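Local coordinates for protein choline kinase (Streptococcus pneumoniae, PDB 4R78) that probably phosphorylates choline as an ATP-dependent kinase with a protein kinase-like fold, and binds AMP in its nucleotide pocket, at residues Q61-F67 against G104-Y110; L90-V94 against R209-W215; R182-V188 against E258-Y263. One frame throughout, in Å; residues are numbered along the deposited sequence.

Interaction 1 of 3, residues Q61-F67 against G104-Y110; sequences QYIVKFF and GIKVNEY. With AMP (adenosine monophosphate), chain C.
Ile-63 O is gripped twice from the partner strand. Asn-108 N gives it a nearly straight hydrogen bond of 2.8 Å (172° at the hydrogen), and Val-107 CA adds a longer CA-H...O contact. Ile-63 N returns a bond to Asn-108 O. Lys-65 and Lys-106 form the next hydrogen-bonded antiparallel pair, with both bonds present. Phe-67 N then reaches Gly-104 O at 3.0 Å, through a more bent bond (139°).

Val-64, Phe-66, Ile-105 and Val-107 share one face of the ladder. Ile-105 CG1 sits over the centre of the Phe-66 ring, 3.8 Å from the centroid. Its CG2 branch meets Val-64 CG1 at 3.6 Å. Phe-67 turns its ring flat over the Gly-104 peptide. Its CG lies between backbone N and carbonyl carbon (chi1 63°), which brings the ring back under that peptide.

Ile-63 points to the other face. Its CD1 meets the Tyr-110 ring edge at CD1, 3.4 Å away, and its CG1 lies 3.6 Å from AMP C5, against the adenine. Glu-109 O is 2.7 Å from AMP N6. Gln-61 runs alongside the Tyr-110 ring, and a water joins Gln-61 O to Tyr-110 N.

Lys-65 and Lys-106 extend toward the phosphate side of the pocket, where Lys-106 NZ pairs with Glu-216 and Asp-214. By its place in the third strand, Lys-65 probably corresponds to the ATP-site lysine of kinase folds. Its NZ pairs here with a bound MES sulfonate. The two strands are inner members of a five-stranded antiparallel sheet, between strands 52-57 and 96-100. Helix 20-30 covers the Val-64, Phe-66 and Ile-105 face.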
loop_
_atom_site.group_PDB
_atom_site.type_symbol
_atom_site.label_atom_id
_atom_site.label_comp_id
_atom_site.label_asym_id
_atom_site.label_seq_id
_atom_site.Cartn_x
_atom_site.Cartn_y
_atom_site.Cartn_z
ATOM N N GLN A 61 5.401 21.587 10.527
ATOM C CA GLN A 61 5.046 20.227 10.910
ATOM C C GLN A 61 5.243 19.323 9.700
ATOM O O GLN A 61 4.969 19.730 8.571
ATOM C CB GLN A 61 3.596 20.155 11.380
ATOM C CG GLN A 61 3.303 20.988 12.621
ATOM C CD GLN A 61 1.900 20.767 13.147
ATOM O OE1 GLN A 61 1.621 19.767 13.805
ATOM N NE2 GLN A 61 1.008 21.710 12.866
ATOM N N TYR A 62 5.721 18.104 9.943
ATOM C CA TYR A 62 5.929 17.129 8.876
ATOM C C TYR A 62 5.321 15.782 9.235
ATOM O O TYR A 62 5.401 15.342 10.381
ATOM C CB TYR A 62 7.417 16.912 8.614
ATOM C CG TYR A 62 8.195 18.117 8.144
ATOM C CD1 TYR A 62 8.193 18.493 6.800
ATOM C CD2 TYR A 62 8.959 18.861 9.039
ATOM C CE1 TYR A 62 8.927 19.591 6.359
ATOM C CE2 TYR A 62 9.696 19.963 8.612
ATOM C CZ TYR A 62 9.674 20.319 7.272
ATOM O OH TYR A 62 10.396 21.408 6.838
ATOM N N ILE A 63 4.728 15.134 8.238
ATOM C CA ILE A 63 4.285 13.748 8.348
ATOM C C ILE A 63 5.436 12.851 7.902
ATOM O O ILE A 63 6.000 13.045 6.826
ATOM C CB ILE A 63 3.009 13.500 7.493
ATOM C CG1 ILE A 63 1.787 14.190 8.125
ATOM C CG2 ILE A 63 2.770 12.003 7.261
ATOM C CD1 ILE A 63 1.343 13.623 9.478
ATOM N N VAL A 64 5.789 11.885 8.743
ATOM C CA VAL A 64 6.925 11.008 8.482
ATOM C C VAL A 64 6.471 9.554 8.381
ATOM O O VAL A 64 5.726 9.063 9.236
ATOM C CB VAL A 64 8.023 11.158 9.569
ATOM C CG1 VAL A 64 9.222 10.280 9.251
ATOM C CG2 VAL A 64 8.461 12.615 9.699
ATOM N N LYS A 65 6.897 8.875 7.319
ATOM C CA LYS A 65 6.727 7.432 7.241
ATOM C C LYS A 65 8.084 6.740 7.220
ATOM O O LYS A 65 8.853 6.870 6.263
ATOM C CB LYS A 65 5.883 7.017 6.035
ATOM C CG LYS A 65 5.409 5.576 6.135
ATOM C CD LYS A 65 4.460 5.187 5.015
ATOM C CE LYS A 65 3.927 3.777 5.247
ATOM N NZ LYS A 65 2.971 3.343 4.186
ATOM N N PHE A 66 8.375 6.030 8.303
ATOM C CA PHE A 66 9.589 5.240 8.428
ATOM C C PHE A 66 9.227 3.830 7.956
ATOM O O PHE A 66 8.696 3.026 8.728
ATOM C CB PHE A 66 10.029 5.229 9.896
ATOM C CG PHE A 66 11.476 4.853 10.117
ATOM C CD1 PHE A 66 12.045 3.744 9.488
ATOM C CD2 PHE A 66 12.259 5.591 11.001
ATOM C CE1 PHE A 66 13.378 3.399 9.713
ATOM C CE2 PHE A 66 13.592 5.253 11.237
ATOM C CZ PHE A 66 14.152 4.153 10.591
ATOM N N PHE A 67 9.501 3.541 6.687
ATOM C CA PHE A 67 9.068 2.288 6.066
ATOM C C PHE A 67 10.220 1.304 5.850
ATOM O O PHE A 67 10.000 0.152 5.471
ATOM C CB PHE A 67 8.391 2.573 4.717
ATOM C CG PHE A 67 9.311 3.200 3.705
ATOM C CD1 PHE A 67 9.356 4.582 3.549
ATOM C CD2 PHE A 67 10.153 2.409 2.922
ATOM C CE1 PHE A 67 10.220 5.169 2.625
ATOM C CE2 PHE A 67 11.022 2.987 2.001
ATOM C CZ PHE A 67 11.055 4.367 1.853
ATOM N N GLY A 104 15.280 4.616 4.589
ATOM C CA GLY A 104 13.922 4.372 4.103
ATOM C C GLY A 104 12.904 5.175 4.887
ATOM O O GLY A 104 12.062 4.614 5.598
ATOM N N ILE A 105 12.992 6.494 4.752
ATOM C CA ILE A 105 12.163 7.428 5.512
ATOM C C ILE A 105 11.625 8.515 4.587
ATOM O O ILE A 105 12.388 9.185 3.886
ATOM C CB ILE A 105 12.958 8.096 6.679
ATOM C CG1 ILE A 105 13.549 7.047 7.632
ATOM C CG2 ILE A 105 12.076 9.078 7.450
ATOM C CD1 ILE A 105 14.594 7.598 8.589
ATOM N N LYS A 106 10.305 8.676 4.599
ATOM C CA LYS A 106 9.628 9.683 3.795
ATOM C C LYS A 106 9.169 10.816 4.696
ATOM O O LYS A 106 8.564 10.580 5.742
ATOM C CB LYS A 106 8.432 9.050 3.076
ATOM C CG LYS A 106 7.623 10.016 2.212
ATOM C CD LYS A 106 6.518 9.285 1.441
ATOM C CE LYS A 106 5.346 8.894 2.335
ATOM N NZ LYS A 106 4.336 8.065 1.605
ATOM N N VAL A 107 9.479 12.047 4.295
ATOM C CA VAL A 107 9.046 13.224 5.039
ATOM C C VAL A 107 8.178 14.084 4.128
ATOM O O VAL A 107 8.650 14.600 3.112
ATOM C CB VAL A 107 10.241 14.052 5.566
ATOM C CG1 VAL A 107 9.750 15.221 6.415
ATOM C CG2 VAL A 107 11.202 13.177 6.363
ATOM N N ASN A 108 6.910 14.224 4.506
ATOM C CA ASN A 108 5.902 14.892 3.688
ATOM C C ASN A 108 5.264 16.071 4.408
ATOM O O ASN A 108 5.418 16.228 5.622
ATOM C CB ASN A 108 4.804 13.890 3.294
ATOM C CG ASN A 108 5.196 13.006 2.117
ATOM O OD1 ASN A 108 6.303 13.094 1.586
ATOM N ND2 ASN A 108 4.279 12.142 1.705
ATOM N N GLU A 109 4.538 16.891 3.653
ATOM C CA GLU A 109 3.736 17.959 4.237
ATOM C C GLU A 109 2.713 17.401 5.225
ATOM O O GLU A 109 2.199 16.289 5.050
ATOM C CB GLU A 109 3.033 18.772 3.142
ATOM C CG GLU A 109 1.945 18.010 2.382
ATOM C CD GLU A 109 1.154 18.882 1.428
ATOM O OE1 GLU A 109 0.819 18.390 0.334
ATOM O OE2 GLU A 109 0.869 20.054 1.766
ATOM N N TYR A 110 2.444 18.175 6.273
ATOM C CA TYR A 110 1.349 17.886 7.189
ATOM C C TYR A 110 0.163 18.761 6.813
ATOM O O TYR A 110 0.267 19.990 6.773
ATOM C CB TYR A 110 1.767 18.139 8.644
ATOM C CG TYR A 110 0.653 17.981 9.669
ATOM C CD1 TYR A 110 0.033 16.748 9.875
ATOM C CD2 TYR A 110 0.236 19.061 10.441
ATOM C CE1 TYR A 110 -0.982 16.597 10.818
ATOM C CE2 TYR A 110 -0.776 18.920 11.390
ATOM C CZ TYR A 110 -1.378 17.686 11.571
ATOM O OH TYR A 110 -2.382 17.542 12.505
HETATM P P AMP C . -1.476 4.998 6.675
HETATM O O1P AMP C . -0.817 3.725 6.203
HETATM O O2P AMP C . -2.158 4.888 8.017
HETATM O O3P AMP C . -2.291 5.702 5.617
HETATM O "O5'" AMP C . -0.255 6.012 6.945
HETATM C "C5'" AMP C . -0.418 7.412 6.724
HETATM C "C4'" AMP C . -1.469 7.968 7.676
HETATM O "O4'" AMP C . -1.016 9.210 8.228
HETATM C "C3'" AMP C . -2.778 8.253 6.957
HETATM O "O3'" AMP C . -3.754 7.247 7.248
HETATM C "C2'" AMP C . -3.219 9.615 7.456
HETATM O "O2'" AMP C . -4.155 9.478 8.525
HETATM C "C1'" AMP C . -1.964 10.263 8.013
HETATM N N9 AMP C . -1.427 11.262 7.050
HETATM C C8 AMP C . -0.658 10.987 5.978
HETATM N N7 AMP C . -0.322 12.110 5.296
HETATM C C5 AMP C . -0.879 13.143 5.945
HETATM C C6 AMP C . -0.916 14.612 5.761
HETATM N N6 AMP C . -0.268 15.188 4.720
HETATM N N1 AMP C . -1.610 15.346 6.662
HETATM C C2 AMP C . -2.257 14.776 7.698
HETATM N N3 AMP C . -2.265 13.445 7.925
HETATM C C4 AMP C . -1.607 12.587 7.100
HETATM O O HOH W 1 3.854 20.765 6.387
#

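Interaction 2 of 3, residues L90-V94 against R209-W215; sequences LGLDV and RLYLIDW. With AMP (adenosine monophosphate), chain C.
The Val-94 side chain stands roughly perpendicular to that of Tyr-211. Val-94 CG1 lies over one face of the Tyr-211 ring, 3.9 Å from its centroid. Arg-209 CG covers the opposite face, and the extended Arg-209 chain carries its guanidinium on over Tyr-211 CE1. From there Arg-209 NH2 bonds Gly-91 O at 2.8 Å, almost exactly in the guanidinium plane. A water joins Gly-91 O, Arg-209 NE and Leu-210 O.

Asp-93 and Trp-215 lie alongside, pointing opposite ways, with carboxylate and ring planes 40° apart. Asp-93 CG is anti to the backbone N (chi1 -159°), which places OD2 3.3 Å from Trp-215 CD1. Two waters carry the carboxylate further: one links OD1 to Asp-214 N, the other OD2 to Trp-215 N. Leu-212 O receives Trp-215 NE1 at 2.8 Å, and this bond fixes the indole. Leu-212 N bonds Leu-92 O.

Ile-213 puts CG2 on Val-94 and CD1 on the ligand, 3.4 Å from AMP C8. Asp-214 OD2 lies 3.0 Å from AMP O5', while OD1 forms a salt bridge with Lys-106 NZ. Asp-214, just after strand 210-212, probably corresponds to the aspartate of the protein kinase DFG motif, followed by Trp-215.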
loop_
_atom_site.group_PDB
_atom_site.type_symbol
_atom_site.label_atom_id
_atom_site.label_comp_id
_atom_site.label_asym_id
_atom_site.label_seq_id
_atom_site.Cartn_x
_atom_site.Cartn_y
_atom_site.Cartn_z
ATOM N N LEU A 90 0.669 13.984 -11.530
ATOM C CA LEU A 90 -0.708 13.482 -11.465
ATOM C C LEU A 90 -1.525 14.229 -10.412
ATOM O O LEU A 90 -2.756 14.247 -10.467
ATOM C CB LEU A 90 -0.745 11.980 -11.170
ATOM C CG LEU A 90 -0.187 10.989 -12.192
ATOM C CD1 LEU A 90 -0.492 9.565 -11.749
ATOM C CD2 LEU A 90 -0.736 11.239 -13.594
ATOM N N GLY A 91 -0.836 14.830 -9.449
ATOM C CA GLY A 91 -1.481 15.596 -8.384
ATOM C C GLY A 91 -2.264 14.757 -7.387
ATOM O O GLY A 91 -3.141 15.269 -6.693
ATOM N N LEU A 92 -1.939 13.469 -7.304
ATOM C CA LEU A 92 -2.664 12.555 -6.428
ATOM C C LEU A 92 -2.088 12.501 -5.018
ATOM O O LEU A 92 -2.822 12.528 -4.039
ATOM C CB LEU A 92 -2.716 11.150 -7.036
ATOM C CG LEU A 92 -3.491 10.986 -8.349
ATOM C CD1 LEU A 92 -3.370 9.562 -8.865
ATOM C CD2 LEU A 92 -4.957 11.383 -8.181
ATOM N N ASP A 93 -0.765 12.426 -4.927
ATOM C CA ASP A 93 -0.077 12.328 -3.646
ATOM C C ASP A 93 0.108 13.717 -3.041
ATOM O O ASP A 93 0.046 14.731 -3.748
ATOM C CB ASP A 93 1.281 11.647 -3.859
ATOM C CG ASP A 93 1.864 11.023 -2.587
ATOM O OD1 ASP A 93 1.299 11.160 -1.477
ATOM O OD2 ASP A 93 2.931 10.389 -2.711
ATOM N N VAL A 94 0.324 13.753 -1.730
ATOM C CA VAL A 94 0.704 14.977 -1.035
ATOM C C VAL A 94 2.158 15.349 -1.351
ATOM O O VAL A 94 2.901 14.571 -1.961
ATOM C CB VAL A 94 0.493 14.863 0.498
ATOM C CG1 VAL A 94 -0.971 14.578 0.821
ATOM C CG2 VAL A 94 1.391 13.780 1.095
ATOM N N ARG A 209 -10.150 18.736 -1.467
ATOM C CA ARG A 209 -9.252 17.948 -2.317
ATOM C C ARG A 209 -8.927 16.594 -1.696
ATOM O O ARG A 209 -8.546 16.509 -0.526
ATOM C CB ARG A 209 -7.957 18.716 -2.607
ATOM C CG ARG A 209 -7.000 18.001 -3.558
ATOM C CD ARG A 209 -5.811 18.882 -3.915
ATOM N NE ARG A 209 -4.837 18.174 -4.744
ATOM C CZ ARG A 209 -3.691 18.694 -5.182
ATOM N NH1 ARG A 209 -3.352 19.942 -4.881
ATOM N NH2 ARG A 209 -2.880 17.960 -5.929
ATOM N N LEU A 210 -9.091 15.547 -2.499
ATOM C CA LEU A 210 -8.808 14.188 -2.067
ATOM C C LEU A 210 -7.441 13.748 -2.576
ATOM O O LEU A 210 -7.144 13.869 -3.766
ATOM C CB LEU A 210 -9.896 13.229 -2.566
ATOM C CG LEU A 210 -9.869 11.791 -2.041
ATOM C CD1 LEU A 210 -10.011 11.751 -0.522
ATOM C CD2 LEU A 210 -10.964 10.967 -2.698
ATOM N N TYR A 211 -6.623 13.243 -1.660
ATOM C CA TYR A 211 -5.304 12.720 -1.985
ATOM C C TYR A 211 -5.277 11.205 -1.867
ATOM O O TYR A 211 -6.000 10.623 -1.057
ATOM C CB TYR A 211 -4.249 13.300 -1.041
ATOM C CG TYR A 211 -4.013 14.783 -1.192
ATOM C CD1 TYR A 211 -3.119 15.270 -2.144
ATOM C CD2 TYR A 211 -4.666 15.695 -0.366
ATOM C CE1 TYR A 211 -2.887 16.634 -2.276
ATOM C CE2 TYR A 211 -4.444 17.060 -0.492
ATOM C CZ TYR A 211 -3.552 17.521 -1.444
ATOM O OH TYR A 211 -3.327 18.868 -1.574
ATOM N N LEU A 212 -4.447 10.579 -2.693
ATOM C CA LEU A 212 -4.087 9.174 -2.540
ATOM C C LEU A 212 -2.604 9.130 -2.177
ATOM O O LEU A 212 -1.764 9.606 -2.943
ATOM C CB LEU A 212 -4.375 8.393 -3.824
ATOM C CG LEU A 212 -3.923 6.930 -3.911
ATOM C CD1 LEU A 212 -4.414 6.104 -2.719
ATOM C CD2 LEU A 212 -4.381 6.307 -5.219
ATOM N N ILE A 213 -2.300 8.569 -1.008
ATOM C CA ILE A 213 -0.959 8.656 -0.426
ATOM C C ILE A 213 -0.299 7.289 -0.274
ATOM O O ILE A 213 -0.899 6.261 -0.594
ATOM C CB ILE A 213 -0.987 9.381 0.952
ATOM C CG1 ILE A 213 -1.750 8.543 1.985
ATOM C CG2 ILE A 213 -1.567 10.789 0.794
ATOM C CD1 ILE A 213 -1.533 8.974 3.417
ATOM N N ASP A 214 0.946 7.302 0.202
ATOM C CA ASP A 214 1.694 6.100 0.578
ATOM C C ASP A 214 1.900 5.135 -0.586
ATOM O O ASP A 214 1.379 4.015 -0.609
ATOM C CB ASP A 214 1.081 5.432 1.818
ATOM C CG ASP A 214 1.349 6.211 3.100
ATOM O OD1 ASP A 214 2.039 7.256 3.061
ATOM O OD2 ASP A 214 0.876 5.765 4.163
ATOM N N TRP A 215 2.695 5.600 -1.542
ATOM C CA TRP A 215 2.984 4.872 -2.767
ATOM C C TRP A 215 4.211 3.960 -2.649
ATOM O O TRP A 215 4.804 3.593 -3.662
ATOM C CB TRP A 215 3.168 5.877 -3.912
ATOM C CG TRP A 215 1.907 6.622 -4.248
ATOM C CD1 TRP A 215 1.316 7.616 -3.522
ATOM C CD2 TRP A 215 1.080 6.418 -5.396
ATOM N NE1 TRP A 215 0.169 8.048 -4.147
ATOM C CE2 TRP A 215 0.001 7.327 -5.301
ATOM C CE3 TRP A 215 1.142 5.550 -6.493
ATOM C CZ2 TRP A 215 -1.009 7.394 -6.268
ATOM C CZ3 TRP A 215 0.141 5.617 -7.454
ATOM C CH2 TRP A 215 -0.917 6.538 -7.337
HETATM P P AMP C . -1.476 4.998 6.675
HETATM O O1P AMP C . -0.817 3.725 6.203
HETATM O O2P AMP C . -2.158 4.888 8.017
HETATM O O3P AMP C . -2.291 5.702 5.617
HETATM O "O5'" AMP C . -0.255 6.012 6.945
HETATM C "C5'" AMP C . -0.418 7.412 6.724
HETATM C "C4'" AMP C . -1.469 7.968 7.676
HETATM O "O4'" AMP C . -1.016 9.210 8.228
HETATM C "C3'" AMP C . -2.778 8.253 6.957
HETATM O "O3'" AMP C . -3.754 7.247 7.248
HETATM C "C2'" AMP C . -3.219 9.615 7.456
HETATM O "O2'" AMP C . -4.155 9.478 8.525
HETATM C "C1'" AMP C . -1.964 10.263 8.013
HETATM N N9 AMP C . -1.427 11.262 7.050
HETATM C C8 AMP C . -0.658 10.987 5.978
HETATM N N7 AMP C . -0.322 12.110 5.296
HETATM C C5 AMP C . -0.879 13.143 5.945
HETATM C C6 AMP C . -0.916 14.612 5.761
HETATM N N6 AMP C . -0.268 15.188 4.720
HETATM N N1 AMP C . -1.610 15.346 6.662
HETATM C C2 AMP C . -2.257 14.776 7.698
HETATM N N3 AMP C . -2.265 13.445 7.925
HETATM C C4 AMP C . -1.607 12.587 7.100
HETATM O O HOH W 2 -5.303 15.410 -5.100
HETATM O O HOH W 3 2.362 9.936 0.799
HETATM O O HOH W 4 3.906 8.205 -1.280
#

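Interaction 3 of 3, residues R182-V188 against E258-Y263; sequences RLADLGV and EKIAIY
Arg-182 reaches Glu-258 across two helices that run nearly antiparallel. From CB the chain starts away from the backbone N. The bend at chi2 (58°) then turns CD along its own helix and lays the NE side of the guanidinium against Glu-258. CG passes Ile-262 CD1 at 3.9 Å, and CD runs beside the Glu-258 carboxylate. NE donates to Glu-258 OE2 at 2.7 Å. At the tip NH2 donates to Glu-258 OE1 at 2.9 Å, on its syn lone pair. NH1 turns back to a longer salt bridge with Asp-185 OD2, on its own helix. One face of the guanidinium rests on Leu-186 CD2.

This is a side-on grip, with two nitrogens meeting one oxygen each. The guanidinium and carboxylate planes are still 39° apart, so the two groups are not coplanar. Tyr-303 OH adds a second hydrogen bond to Glu-258 OE2. Together these bonds limit the rotation of both groups.

Lys-259 makes the second polar link. Its extended chain passes Leu-183 and Leu-186 at CG, and NZ bonds Gly-187 O at 2.7 Å, in the carbonyl plane. Gly-187 is where helix 179-186 breaks off, with positive phi. Asp-189 and Asp-222 also form salt bridges with this NZ, which would probably keep the lysine charged.

Apolar packing lies to one side of the two polar links. Leu-183 CD1 meets Ile-262 CG2 at 3.9 Å and Tyr-263 CE1 at 3.8 Å. Val-188 CG1 lies near Tyr-263 OH.

The axes of segments 182-186 and 258-263 are 11.2 Å apart at 156°. The contact is an antiparallel helix pair spaced by long side chains, packing the end of helix 179-186 onto helix 257-280 in the helical C-terminal lobe of the kinase-like fold.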
loop_
_atom_site.group_PDB
_atom_site.type_symbol
_atom_site.label_atom_id
_atom_site.label_comp_id
_atom_site.label_asym_id
_atom_site.label_seq_id
_atom_site.Cartn_x
_atom_site.Cartn_y
_atom_site.Cartn_z
ATOM N N ARG A 182 -3.259 -19.732 -14.546
ATOM C CA ARG A 182 -4.521 -19.132 -14.958
ATOM C C ARG A 182 -4.310 -17.680 -15.370
ATOM O O ARG A 182 -4.805 -17.254 -16.408
ATOM C CB ARG A 182 -5.590 -19.245 -13.863
ATOM C CG ARG A 182 -6.957 -18.672 -14.247
ATOM C CD ARG A 182 -7.537 -19.326 -15.505
ATOM N NE ARG A 182 -8.872 -18.828 -15.822
ATOM C CZ ARG A 182 -9.534 -19.089 -16.947
ATOM N NH1 ARG A 182 -8.990 -19.846 -17.894
ATOM N NH2 ARG A 182 -10.745 -18.581 -17.131
ATOM N N LEU A 183 -3.553 -16.932 -14.567
ATOM C CA LEU A 183 -3.251 -15.538 -14.902
ATOM C C LEU A 183 -2.511 -15.410 -16.237
ATOM O O LEU A 183 -2.789 -14.497 -17.012
ATOM C CB LEU A 183 -2.489 -14.838 -13.773
ATOM C CG LEU A 183 -3.296 -14.438 -12.530
ATOM C CD1 LEU A 183 -2.364 -13.988 -11.418
ATOM C CD2 LEU A 183 -4.337 -13.354 -12.836
ATOM N N ALA A 184 -1.587 -16.334 -16.507
ATOM C CA ALA A 184 -0.868 -16.356 -17.785
ATOM C C ALA A 184 -1.802 -16.622 -18.968
ATOM O O ALA A 184 -1.661 -16.007 -20.029
ATOM C CB ALA A 184 0.262 -17.376 -17.748
ATOM N N ASP A 185 -2.764 -17.523 -18.776
ATOM C CA ASP A 185 -3.754 -17.834 -19.809
ATOM C C ASP A 185 -4.661 -16.637 -20.104
ATOM O O ASP A 185 -4.903 -16.311 -21.268
ATOM C CB ASP A 185 -4.589 -19.056 -19.404
ATOM C CG ASP A 185 -5.475 -19.579 -20.537
ATOM O OD1 ASP A 185 -5.234 -19.242 -21.717
ATOM O OD2 ASP A 185 -6.416 -20.349 -20.247
ATOM N N LEU A 186 -5.147 -15.979 -19.052
ATOM C CA LEU A 186 -5.996 -14.796 -19.200
ATOM C C LEU A 186 -5.229 -13.651 -19.854
ATOM O O LEU A 186 -5.800 -12.866 -20.618
ATOM C CB LEU A 186 -6.554 -14.355 -17.842
ATOM C CG LEU A 186 -7.498 -15.320 -17.112
ATOM C CD1 LEU A 186 -7.768 -14.836 -15.695
ATOM C CD2 LEU A 186 -8.804 -15.518 -17.873
ATOM N N GLY A 187 -3.933 -13.579 -19.559
ATOM C CA GLY A 187 -3.058 -12.527 -20.066
ATOM C C GLY A 187 -2.975 -11.403 -19.057
ATOM O O GLY A 187 -3.967 -10.729 -18.802
ATOM N N VAL A 188 -1.790 -11.208 -18.482
ATOM C CA VAL A 188 -1.576 -10.186 -17.454
ATOM C C VAL A 188 -1.178 -8.859 -18.096
ATOM O O VAL A 188 -0.287 -8.809 -18.946
ATOM C CB VAL A 188 -0.511 -10.640 -16.411
ATOM C CG1 VAL A 188 -0.253 -9.556 -15.367
ATOM C CG2 VAL A 188 -0.954 -11.932 -15.726
ATOM N N GLU A 258 -12.735 -12.092 -12.952
ATOM C CA GLU A 258 -11.927 -13.238 -12.542
ATOM C C GLU A 258 -10.562 -12.818 -12.005
ATOM O O GLU A 258 -10.105 -13.355 -10.994
ATOM C CB GLU A 258 -11.772 -14.271 -13.664
ATOM C CG GLU A 258 -11.141 -15.572 -13.165
ATOM C CD GLU A 258 -10.999 -16.650 -14.223
ATOM O OE1 GLU A 258 -11.439 -16.447 -15.374
ATOM O OE2 GLU A 258 -10.442 -17.716 -13.885
ATOM N N LYS A 259 -9.924 -11.854 -12.665
ATOM C CA LYS A 259 -8.635 -11.343 -12.195
ATOM C C LYS A 259 -8.776 -10.721 -10.808
ATOM O O LYS A 259 -7.932 -10.936 -9.947
ATOM C CB LYS A 259 -8.038 -10.330 -13.173
ATOM C CG LYS A 259 -7.355 -10.935 -14.385
ATOM C CD LYS A 259 -6.817 -9.822 -15.264
ATOM C CE LYS A 259 -5.993 -10.355 -16.407
ATOM N NZ LYS A 259 -5.603 -9.234 -17.316
ATOM N N ILE A 260 -9.846 -9.956 -10.597
ATOM C CA ILE A 260 -10.114 -9.380 -9.285
ATOM C C ILE A 260 -10.186 -10.479 -8.220
ATOM O O ILE A 260 -9.557 -10.367 -7.167
ATOM C CB ILE A 260 -11.392 -8.504 -9.294
ATOM C CG1 ILE A 260 -11.158 -7.253 -10.146
ATOM C CG2 ILE A 260 -11.802 -8.103 -7.869
ATOM C CD1 ILE A 260 -12.423 -6.476 -10.471
ATOM N N ALA A 261 -10.933 -11.543 -8.507
ATOM C CA ALA A 261 -11.085 -12.648 -7.563
ATOM C C ALA A 261 -9.736 -13.299 -7.240
ATOM O O ALA A 261 -9.440 -13.596 -6.080
ATOM C CB ALA A 261 -12.070 -13.681 -8.107
ATOM N N ILE A 262 -8.919 -13.503 -8.272
ATOM C CA ILE A 262 -7.593 -14.098 -8.111
ATOM C C ILE A 262 -6.663 -13.204 -7.287
ATOM O O ILE A 262 -5.984 -13.683 -6.376
ATOM C CB ILE A 262 -6.964 -14.463 -9.482
ATOM C CG1 ILE A 262 -7.746 -15.621 -10.116
ATOM C CG2 ILE A 262 -5.487 -14.825 -9.324
ATOM C CD1 ILE A 262 -7.449 -15.880 -11.588
ATOM N N TYR A 263 -6.649 -11.909 -7.591
ATOM C CA TYR A 263 -5.774 -10.984 -6.876
ATOM C C TYR A 263 -6.153 -10.795 -5.410
ATOM O O TYR A 263 -5.275 -10.578 -4.582
ATOM C CB TYR A 263 -5.632 -9.646 -7.614
ATOM C CG TYR A 263 -4.824 -9.764 -8.891
ATOM C CD1 TYR A 263 -3.580 -10.397 -8.888
ATOM C CD2 TYR A 263 -5.294 -9.238 -10.093
ATOM C CE1 TYR A 263 -2.830 -10.519 -10.052
ATOM C CE2 TYR A 263 -4.548 -9.354 -11.269
ATOM C CZ TYR A 263 -3.318 -9.992 -11.235
ATOM O OH TYR A 263 -2.569 -10.113 -12.383
#

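Interactions 1 and 2 are neighbours, with centres 14 Å apart, and both touch AMP. Interaction 1 lies in the five-stranded sheet of the N-terminal lobe. Interaction 2 ties the loop before strand 96-100 of that sheet to strand 210-212 of a second, three-stranded sheet. Linked by a Lys-106 NZ to Asp-214 OD1 salt bridge (2.8 Å), they enclose the nucleotide from two sides of the cleft. Their segments alternate along the chain, so the loop 90-94 falls between the two strands of interaction 1. Interaction 3 is remote. Its centre is 35 Å from that of interaction 1 and 28 Å from that of interaction 2, among the helices far from the nucleotide. Its first segment comes before 209-215 in sequence.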